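PDB 4I4C: UPF0255 protein frsA from Vibrio vulnificus, which probably hydrolyses carboxylic esters as an alpha/beta-hydrolase-fold member of the FrsA family, and is not a cofactor-independent pyruvate decarboxylase. Local coordinates for residues His79-Thr82 against Asp88-Met91; Glu39-Asn44 against Glu84-Thr89; Lys21-Leu26 against Lys141-Ala146. All coordinates share one frame; numbering follows the deposited sequence.

Interaction 1: residues His79-Thr82 against Asp88-Met91; sequences HSRT and DTVM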
loop_
_atom_site.group_PDB
_atom_site.type_symbol
_atom_site.label_atom_id
_atom_site.label_comp_id
_atom_site.label_asym_id
_atom_site.label_seq_id
_atom_site.Cartn_x
_atom_site.Cartn_y
_atom_site.Cartn_z
ATOM N N HIS A 79 -21.030 0.210 22.217
ATOM C CA HIS A 79 -21.238 1.553 21.699
ATOM C C HIS A 79 -21.930 1.599 20.339
ATOM O O HIS A 79 -21.843 0.659 19.540
ATOM C CB HIS A 79 -19.932 2.334 21.690
ATOM C CG HIS A 79 -19.512 2.789 23.050
ATOM N ND1 HIS A 79 -18.218 2.677 23.513
ATOM C CD2 HIS A 79 -20.226 3.340 24.060
ATOM C CE1 HIS A 79 -18.151 3.157 24.744
ATOM N NE2 HIS A 79 -19.356 3.565 25.099
ATOM N N SER A 80 -22.619 2.708 20.090
ATOM C CA SER A 80 -23.424 2.858 18.886
ATOM C C SER A 80 -22.572 2.849 17.635
ATOM O O SER A 80 -21.507 3.482 17.580
ATOM C CB SER A 80 -24.264 4.142 18.937
ATOM O OG SER A 80 -25.381 3.985 19.796
ATOM N N ARG A 81 -23.063 2.131 16.630
ATOM C CA ARG A 81 -22.381 2.002 15.349
ATOM C C ARG A 81 -23.151 2.737 14.251
ATOM O O ARG A 81 -24.376 2.855 14.316
ATOM C CB ARG A 81 -22.224 0.520 14.993
ATOM C CG ARG A 81 -21.315 -0.231 15.953
ATOM C CD ARG A 81 -21.072 -1.670 15.529
ATOM N NE ARG A 81 -20.001 -2.257 16.330
ATOM C CZ ARG A 81 -20.206 -2.787 17.529
ATOM N NH1 ARG A 81 -21.440 -2.783 18.026
ATOM N NH2 ARG A 81 -19.195 -3.299 18.229
ATOM N N THR A 82 -22.432 3.234 13.250
ATOM C CA THR A 82 -23.075 3.832 12.085
ATOM C C THR A 82 -24.009 2.804 11.464
ATOM O O THR A 82 -25.129 3.124 11.069
ATOM C CB THR A 82 -22.037 4.323 11.063
ATOM O OG1 THR A 82 -21.147 5.239 11.717
ATOM C CG2 THR A 82 -22.718 5.019 9.895
ATOM N N ASP A 88 -16.843 -2.713 12.871
ATOM C CA ASP A 88 -15.827 -1.664 12.968
ATOM C C ASP A 88 -16.362 -0.227 12.838
ATOM O O ASP A 88 -15.576 0.713 12.690
ATOM C CB ASP A 88 -14.739 -1.893 11.917
ATOM C CG ASP A 88 -15.307 -2.058 10.517
ATOM O OD1 ASP A 88 -16.370 -2.701 10.387
ATOM O OD2 ASP A 88 -14.705 -1.526 9.552
ATOM N N THR A 89 -17.674 -0.024 12.908
ATOM C CA THR A 89 -18.171 1.358 12.770
ATOM C C THR A 89 -18.696 2.021 14.056
ATOM O O THR A 89 -19.567 2.881 13.989
ATOM C CB THR A 89 -19.210 1.532 11.625
ATOM O OG1 THR A 89 -20.425 0.836 11.944
ATOM C CG2 THR A 89 -18.641 1.023 10.266
ATOM N N VAL A 90 -18.153 1.645 15.207
ATOM C CA VAL A 90 -18.442 2.392 16.429
ATOM C C VAL A 90 -18.095 3.860 16.196
ATOM O O VAL A 90 -16.990 4.187 15.734
ATOM C CB VAL A 90 -17.659 1.844 17.659
ATOM C CG1 VAL A 90 -17.590 2.893 18.767
ATOM C CG2 VAL A 90 -18.298 0.575 18.157
ATOM N N MET A 91 -19.043 4.738 16.514
ATOM C CA MET A 91 -18.900 6.165 16.247
ATOM C C MET A 91 -18.185 6.940 17.352
ATOM O O MET A 91 -18.563 6.855 18.531
ATOM C CB MET A 91 -20.280 6.778 16.027
ATOM C CG MET A 91 -21.059 6.142 14.887
ATOM S SD MET A 91 -22.707 6.873 14.721
ATOM C CE MET A 91 -23.621 5.927 15.919
HETATM O O HOH W 1 -20.453 5.421 19.603
#
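Thr-89 meets Arg-81 and Thr-82 chiefly through its carbonyl. Its O accepts the backbone N-H of Thr-82 at 3.0 Å (N-H...O angle 161°), and the same oxygen receives a CA-H...O contact from Arg-81 CA at 3.2 Å. The Thr-89 hydroxyl, held by Trp-86 O, lies beside Arg-81 CB. Val-90 comes next and forms a single antiparallel beta bridge with Arg-81, a non-hydrogen-bonded pair with CA atoms 4.1 Å apart. The bonds closing the bridge lie at the residues before and after it, so residues 79-82 and 88-91, both inside the long connection between helices 64-75 and 98-114, are drawn together at one isolated bridge. The two methyls of Val-90 meet different residues: CG1 packs on the CB of His-79, while CG2 lies over one face of the Arg-81 guanidinium, 3.6 Å above its plane and off-centre. Arg-81 runs extended from CG to NE, carrying its polar end to backbone acceptors: NE bonds Leu-87 O, and NH2 bonds Ile-74 O and Ser-77 O. Met-91 completes the bridge, its N bonding Ser-80 O at 3.0 Å in a nearly straight line (169°). A water donates to that same Ser-80 O and to Met-91 O, giving the serine carbonyl a second partner. The Met-91 side chain crosses that of Thr-82 at about a right angle, Met-91 CG approaching Thr-82 OG1 to 3.3 Å; the hydroxyl itself is bonded to Glu-22. A bend about the CG-SD bond (chi3 -84°) then turns the methyl back over residues 80-81, where Met-91 CE rests 3.6 Å from Ser-80 CB and 3.5 Å from Arg-81 O.

Interaction 2: residues Glu39-Asn44 against Glu84-Thr89; sequences EIKEKN and EQWLDT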
loop_
_atom_site.group_PDB
_atom_site.type_symbol
_atom_site.label_atom_id
_atom_site.label_comp_id
_atom_site.label_asym_id
_atom_site.label_seq_id
_atom_site.Cartn_x
_atom_site.Cartn_y
_atom_site.Cartn_z
ATOM N N GLU A 39 -27.973 -2.474 -1.910
ATOM C CA GLU A 39 -27.964 -3.753 -2.640
ATOM C C GLU A 39 -26.704 -4.590 -2.354
ATOM O O GLU A 39 -26.787 -5.769 -1.995
ATOM C CB GLU A 39 -28.042 -3.515 -4.152
ATOM C CG GLU A 39 -29.432 -3.363 -4.723
ATOM C CD GLU A 39 -30.292 -4.593 -4.514
ATOM O OE1 GLU A 39 -30.020 -5.650 -5.131
ATOM O OE2 GLU A 39 -31.251 -4.494 -3.725
ATOM N N ILE A 40 -25.541 -3.963 -2.527
ATOM C CA ILE A 40 -24.251 -4.598 -2.294
ATOM C C ILE A 40 -24.142 -5.149 -0.868
ATOM O O ILE A 40 -23.808 -6.329 -0.674
ATOM C CB ILE A 40 -23.101 -3.588 -2.564
ATOM C CG1 ILE A 40 -23.063 -3.204 -4.049
ATOM C CG2 ILE A 40 -21.752 -4.146 -2.085
ATOM C CD1 ILE A 40 -22.229 -1.947 -4.333
ATOM N N LYS A 41 -24.436 -4.294 0.117
ATOM C CA LYS A 41 -24.385 -4.669 1.530
ATOM C C LYS A 41 -25.334 -5.819 1.852
ATOM O O LYS A 41 -24.962 -6.758 2.539
ATOM C CB LYS A 41 -24.690 -3.470 2.435
ATOM C CG LYS A 41 -24.886 -3.842 3.914
ATOM C CD LYS A 41 -24.894 -2.622 4.847
ATOM C CE LYS A 41 -26.189 -1.821 4.753
ATOM N NZ LYS A 41 -27.394 -2.616 5.122
ATOM N N GLU A 42 -26.559 -5.747 1.351
ATOM C CA GLU A 42 -27.498 -6.858 1.497
ATOM C C GLU A 42 -27.001 -8.160 0.852
ATOM O O GLU A 42 -27.163 -9.245 1.417
ATOM C CB GLU A 42 -28.847 -6.499 0.887
ATOM C CG GLU A 42 -29.747 -5.701 1.794
ATOM C CD GLU A 42 -31.132 -6.290 1.834
ATOM O OE1 GLU A 42 -31.325 -7.278 2.573
ATOM O OE2 GLU A 42 -32.010 -5.787 1.103
ATOM N N LYS A 43 -26.420 -8.064 -0.342
ATOM C CA LYS A 43 -25.977 -9.281 -1.024
ATOM C C LYS A 43 -24.743 -9.917 -0.365
ATOM O O LYS A 43 -24.703 -11.138 -0.181
ATOM C CB LYS A 43 -25.806 -9.077 -2.546
ATOM C CG LYS A 43 -27.151 -8.944 -3.287
ATOM C CD LYS A 43 -27.030 -8.854 -4.813
ATOM C CE LYS A 43 -26.530 -7.497 -5.263
ATOM N NZ LYS A 43 -26.524 -7.341 -6.761
ATOM N N ASN A 44 -23.752 -9.112 0.021
ATOM C CA ASN A 44 -22.550 -9.693 0.623
ATOM C C ASN A 44 -22.646 -10.032 2.131
ATOM O O ASN A 44 -21.985 -10.954 2.604
ATOM C CB ASN A 44 -21.269 -8.919 0.243
ATOM C CG ASN A 44 -21.187 -7.544 0.876
ATOM O OD1 ASN A 44 -21.464 -7.371 2.065
ATOM N ND2 ASN A 44 -20.780 -6.552 0.079
ATOM N N GLU A 84 -24.963 -1.281 12.476
ATOM C CA GLU A 84 -24.690 -2.354 13.427
ATOM C C GLU A 84 -24.239 -3.652 12.744
ATOM O O GLU A 84 -23.623 -4.499 13.381
ATOM C CB GLU A 84 -25.885 -2.595 14.363
ATOM C CG GLU A 84 -26.223 -1.409 15.297
ATOM C CD GLU A 84 -25.175 -1.152 16.377
ATOM O OE1 GLU A 84 -24.514 -2.118 16.828
ATOM O OE2 GLU A 84 -25.017 0.023 16.783
ATOM N N GLN A 85 -24.530 -3.800 11.452
ATOM C CA GLN A 85 -24.021 -4.951 10.693
ATOM C C GLN A 85 -22.494 -4.917 10.627
ATOM O O GLN A 85 -21.836 -5.958 10.590
ATOM C CB GLN A 85 -24.587 -4.964 9.267
ATOM C CG GLN A 85 -24.214 -6.213 8.463
ATOM C CD GLN A 85 -24.733 -6.185 7.029
ATOM O OE1 GLN A 85 -25.915 -5.934 6.795
ATOM N NE2 GLN A 85 -23.841 -6.439 6.058
ATOM N N TRP A 86 -21.946 -3.705 10.599
ATOM C CA TRP A 86 -20.512 -3.490 10.436
ATOM C C TRP A 86 -19.825 -3.212 11.776
ATOM O O TRP A 86 -19.875 -2.101 12.291
ATOM C CB TRP A 86 -20.272 -2.341 9.444
ATOM C CG TRP A 86 -20.631 -2.689 8.008
ATOM C CD1 TRP A 86 -20.839 -3.938 7.493
ATOM C CD2 TRP A 86 -20.833 -1.774 6.926
ATOM N NE1 TRP A 86 -21.136 -3.858 6.150
ATOM C CE2 TRP A 86 -21.142 -2.541 5.779
ATOM C CE3 TRP A 86 -20.779 -0.382 6.811
ATOM C CZ2 TRP A 86 -21.392 -1.960 4.540
ATOM C CZ3 TRP A 86 -21.038 0.193 5.574
ATOM C CH2 TRP A 86 -21.341 -0.592 4.460
ATOM N N LEU A 87 -19.171 -4.235 12.317
ATOM C CA LEU A 87 -18.602 -4.193 13.666
ATOM C C LEU A 87 -17.585 -3.077 13.906
ATOM O O LEU A 87 -17.484 -2.552 15.011
ATOM C CB LEU A 87 -18.010 -5.560 14.032
ATOM C CG LEU A 87 -19.040 -6.685 13.966
ATOM C CD1 LEU A 87 -18.415 -8.044 14.211
ATOM C CD2 LEU A 87 -20.176 -6.418 14.952
ATOM N N ASP A 88 -16.843 -2.713 12.871
ATOM C CA ASP A 88 -15.827 -1.664 12.968
ATOM C C ASP A 88 -16.362 -0.227 12.838
ATOM O O ASP A 88 -15.576 0.713 12.690
ATOM C CB ASP A 88 -14.739 -1.893 11.917
ATOM C CG ASP A 88 -15.307 -2.058 10.517
ATOM O OD1 ASP A 88 -16.370 -2.701 10.387
ATOM O OD2 ASP A 88 -14.705 -1.526 9.552
ATOM N N THR A 89 -17.674 -0.024 12.908
ATOM C CA THR A 89 -18.171 1.358 12.770
ATOM C C THR A 89 -18.696 2.021 14.056
ATOM O O THR A 89 -19.567 2.881 13.989
ATOM C CB THR A 89 -19.210 1.532 11.625
ATOM O OG1 THR A 89 -20.425 0.836 11.944
ATOM C CG2 THR A 89 -18.641 1.023 10.266
HETATM O O HOH W 2 -21.173 -5.274 3.650
#
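Lys-41 overlaps Trp-86 with the middle of its aliphatic chain: CD lies obliquely against the six-membered part of the indole, 3.6 Å from Trp-86 CZ2. One carbon earlier the lysine touches the amide of Gln-85, with Lys-41 CG 3.5 Å from Gln-85 NE2, the two chains running alongside in opposite senses. The lysine then bends twice (chi3 74°, chi4 60°), folding its ammonium toward a long, weak ion pair with Asp-83. Gln-85 is extended beyond CG and spends its NE2 on Phe-46 O, just past the end of the helix. A water bridges the segments as well: it donates to Asn-44 OD1 at 2.6 Å and accepts from Trp-86 NE1 at 2.9 Å, sitting at the indole edge in the ring plane; Asn-44 OD1 also takes the N-H of Phe-46. The chain that carries the indole continues into a type I turn from Trp-86 to Thr-89, closed by Thr-89 N on Trp-86 O at 3.1 Å. This surface contact thus joins the C-terminal turns of helix 31-44 to the loop between helices 64-75 and 98-114, with the far rim of the indole near helix 23-26.

Interaction 3: residues Lys21-Leu26 against Lys141-Ala146; sequences KETSAL and KSDNLA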
loop_
_atom_site.group_PDB
_atom_site.type_symbol
_atom_site.label_atom_id
_atom_site.label_comp_id
_atom_site.label_asym_id
_atom_site.label_seq_id
_atom_site.Cartn_x
_atom_site.Cartn_y
_atom_site.Cartn_z
ATOM N N LYS A 21 -16.611 12.453 12.835
ATOM C CA LYS A 21 -17.513 11.735 11.946
ATOM C C LYS A 21 -16.918 10.363 11.608
ATOM O O LYS A 21 -15.730 10.249 11.309
ATOM C CB LYS A 21 -17.763 12.558 10.678
ATOM C CG LYS A 21 -19.053 12.224 9.954
ATOM C CD LYS A 21 -19.275 13.171 8.774
ATOM C CE LYS A 21 -20.730 13.169 8.312
ATOM N NZ LYS A 21 -21.219 11.813 7.932
ATOM N N GLU A 22 -17.746 9.327 11.673
ATOM C CA GLU A 22 -17.261 7.964 11.511
ATOM C C GLU A 22 -16.941 7.632 10.054
ATOM O O GLU A 22 -17.695 7.980 9.137
ATOM C CB GLU A 22 -18.262 6.961 12.073
ATOM C CG GLU A 22 -17.701 5.555 12.236
ATOM C CD GLU A 22 -17.813 4.714 10.968
ATOM O OE1 GLU A 22 -18.874 4.771 10.303
ATOM O OE2 GLU A 22 -16.841 3.987 10.642
ATOM N N THR A 23 -15.830 6.924 9.881
ATOM C CA THR A 23 -15.262 6.551 8.579
ATOM C C THR A 23 -16.266 6.110 7.523
ATOM O O THR A 23 -16.284 6.661 6.419
ATOM C CB THR A 23 -14.194 5.447 8.753
ATOM O OG1 THR A 23 -13.266 5.852 9.767
ATOM C CG2 THR A 23 -13.426 5.204 7.446
ATOM N N SER A 24 -17.100 5.127 7.843
ATOM C CA SER A 24 -18.033 4.613 6.843
ATOM C C SER A 24 -19.111 5.624 6.400
ATOM O O SER A 24 -19.826 5.382 5.433
ATOM C CB SER A 24 -18.661 3.288 7.284
ATOM O OG SER A 24 -19.636 3.465 8.306
ATOM N N ALA A 25 -19.200 6.757 7.090
ATOM C CA ALA A 25 -20.265 7.727 6.857
ATOM C C ALA A 25 -19.725 8.945 6.126
ATOM O O ALA A 25 -20.478 9.828 5.729
ATOM C CB ALA A 25 -20.907 8.153 8.207
ATOM N N LEU A 26 -18.412 8.987 5.941
ATOM C CA LEU A 26 -17.767 10.172 5.382
ATOM C C LEU A 26 -18.110 10.471 3.926
ATOM O O LEU A 26 -18.446 11.600 3.568
ATOM C CB LEU A 26 -16.261 10.064 5.558
ATOM C CG LEU A 26 -15.843 10.198 7.027
ATOM C CD1 LEU A 26 -14.374 9.894 7.178
ATOM C CD2 LEU A 26 -16.164 11.596 7.560
ATOM N N LYS A 141 -9.624 10.703 2.948
ATOM C CA LYS A 141 -8.967 12.008 3.092
ATOM C C LYS A 141 -9.686 12.925 4.072
ATOM O O LYS A 141 -9.065 13.778 4.713
ATOM C CB LYS A 141 -8.763 12.702 1.734
ATOM C CG LYS A 141 -10.016 13.327 1.138
ATOM C CD LYS A 141 -9.771 13.824 -0.289
ATOM C CE LYS A 141 -8.533 14.708 -0.368
ATOM N NZ LYS A 141 -8.120 14.958 -1.789
ATOM N N SER A 142 -10.993 12.736 4.207
ATOM C CA SER A 142 -11.760 13.597 5.091
ATOM C C SER A 142 -11.875 13.003 6.491
ATOM O O SER A 142 -12.626 13.506 7.321
ATOM C CB SER A 142 -13.145 13.845 4.502
ATOM O OG SER A 142 -13.835 12.619 4.332
ATOM N N ASP A 143 -11.119 11.937 6.752
ATOM C CA ASP A 143 -11.214 11.221 8.021
ATOM C C ASP A 143 -10.300 11.858 9.064
ATOM O O ASP A 143 -9.085 11.687 9.014
ATOM C CB ASP A 143 -10.853 9.747 7.803
ATOM C CG ASP A 143 -11.187 8.853 8.998
ATOM O OD1 ASP A 143 -11.199 9.329 10.158
ATOM O OD2 ASP A 143 -11.399 7.639 8.765
ATOM N N ASN A 144 -10.894 12.592 10.007
ATOM C CA ASN A 144 -10.115 13.294 11.027
ATOM C C ASN A 144 -9.312 12.336 11.916
ATOM O O ASN A 144 -8.146 12.592 12.220
ATOM C CB ASN A 144 -11.013 14.190 11.902
ATOM C CG ASN A 144 -11.638 15.333 11.127
ATOM O OD1 ASN A 144 -11.146 15.722 10.072
ATOM N ND2 ASN A 144 -12.728 15.885 11.658
ATOM N N LEU A 145 -9.935 11.237 12.333
ATOM C CA LEU A 145 -9.225 10.278 13.177
ATOM C C LEU A 145 -8.063 9.642 12.426
ATOM O O LEU A 145 -6.997 9.400 12.995
ATOM C CB LEU A 145 -10.173 9.204 13.702
ATOM C CG LEU A 145 -11.199 9.699 14.722
ATOM C CD1 LEU A 145 -11.813 8.531 15.432
ATOM C CD2 LEU A 145 -10.574 10.674 15.712
ATOM N N ALA A 146 -8.276 9.391 11.136
ATOM C CA ALA A 146 -7.266 8.747 10.314
ATOM C C ALA A 146 -6.105 9.686 10.014
ATOM O O ALA A 146 -4.961 9.255 9.963
ATOM C CB ALA A 146 -7.874 8.235 9.024
HETATM O O HOH W 3 -13.720 12.579 10.655
#
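Thr-23 donates a hydrogen bond from its hydroxyl to the carboxylate of Asp-143, OG1 to OD2 2.8 Å, reaching the oxygen on its syn side but 30° out of the carboxylate plane. With chi1 -51° the threonine keeps OG1 beside its own backbone N and sends CG2 anti to that N; CG2 then also touches Asp-143 OD2, at 3.4 Å. Asp-143 has CG anti to the backbone N (chi1 -168°), which sets the carboxylate where its two oxygens serve different neighbours. OD2 faces the threonine, while OD1 caps the helix beginning at Asn-144, accepting Ala-146 N at 3.1 Å from far above the carboxylate plane. Asp-143 is therefore the N-cap of helix 144-163, and its negative charge would probably be favoured at that helix end. Leu-26 supplies the apolar part. Its side chain crosses that of Asp-143 at about a right angle; Leu-26 CD1 lies 3.5 Å from Asp-143 CA, and Leu-26 CB 3.7 Å from Ser-142 OG. The short, weakly bonded helix 23-26 has an N-cap of its own, Glu-22, whose OE2 accepts Ser-24 N at 3.0 Å and whose OE1 takes the Ser-24 hydroxyl. Lys-21 curls back at its end, bringing NZ to Ala-25 O in the same short helix. A water links Lys-21 O to Asn-144 N, adding an indirect tie between the segments at the start of the long helix. Helix 23-26 thus rests against the N-terminal end of helix 144-163. Ser-24 O also bonds Lys-314, and Lys-141 N bonds Ser-322, so both segments reach helix 314-323.

The three contacts lie on the same side of the chain's centre. Interactions 1 and 2 share Asp-88 and Thr-89, with centres about 12 Å apart, and are linked by the bond from Arg-81 NE to Leu-87 O, 2.9 Å long. Interaction 3, its centre about 12 Å from that of interaction 1 and about 17 Å from that of interaction 2, meets both through Glu-22 and Ser-24: the links are Thr-82 OG1 to Glu-22 OE1, 2.7 Å, and Thr-89 CG2 to Ser-24 OG, 3.3 Å. Along the chain, interactions 1 and 2 are nested within the loop closed by interaction 3. None of their residues belongs to the hexanoic acid or polyether pockets.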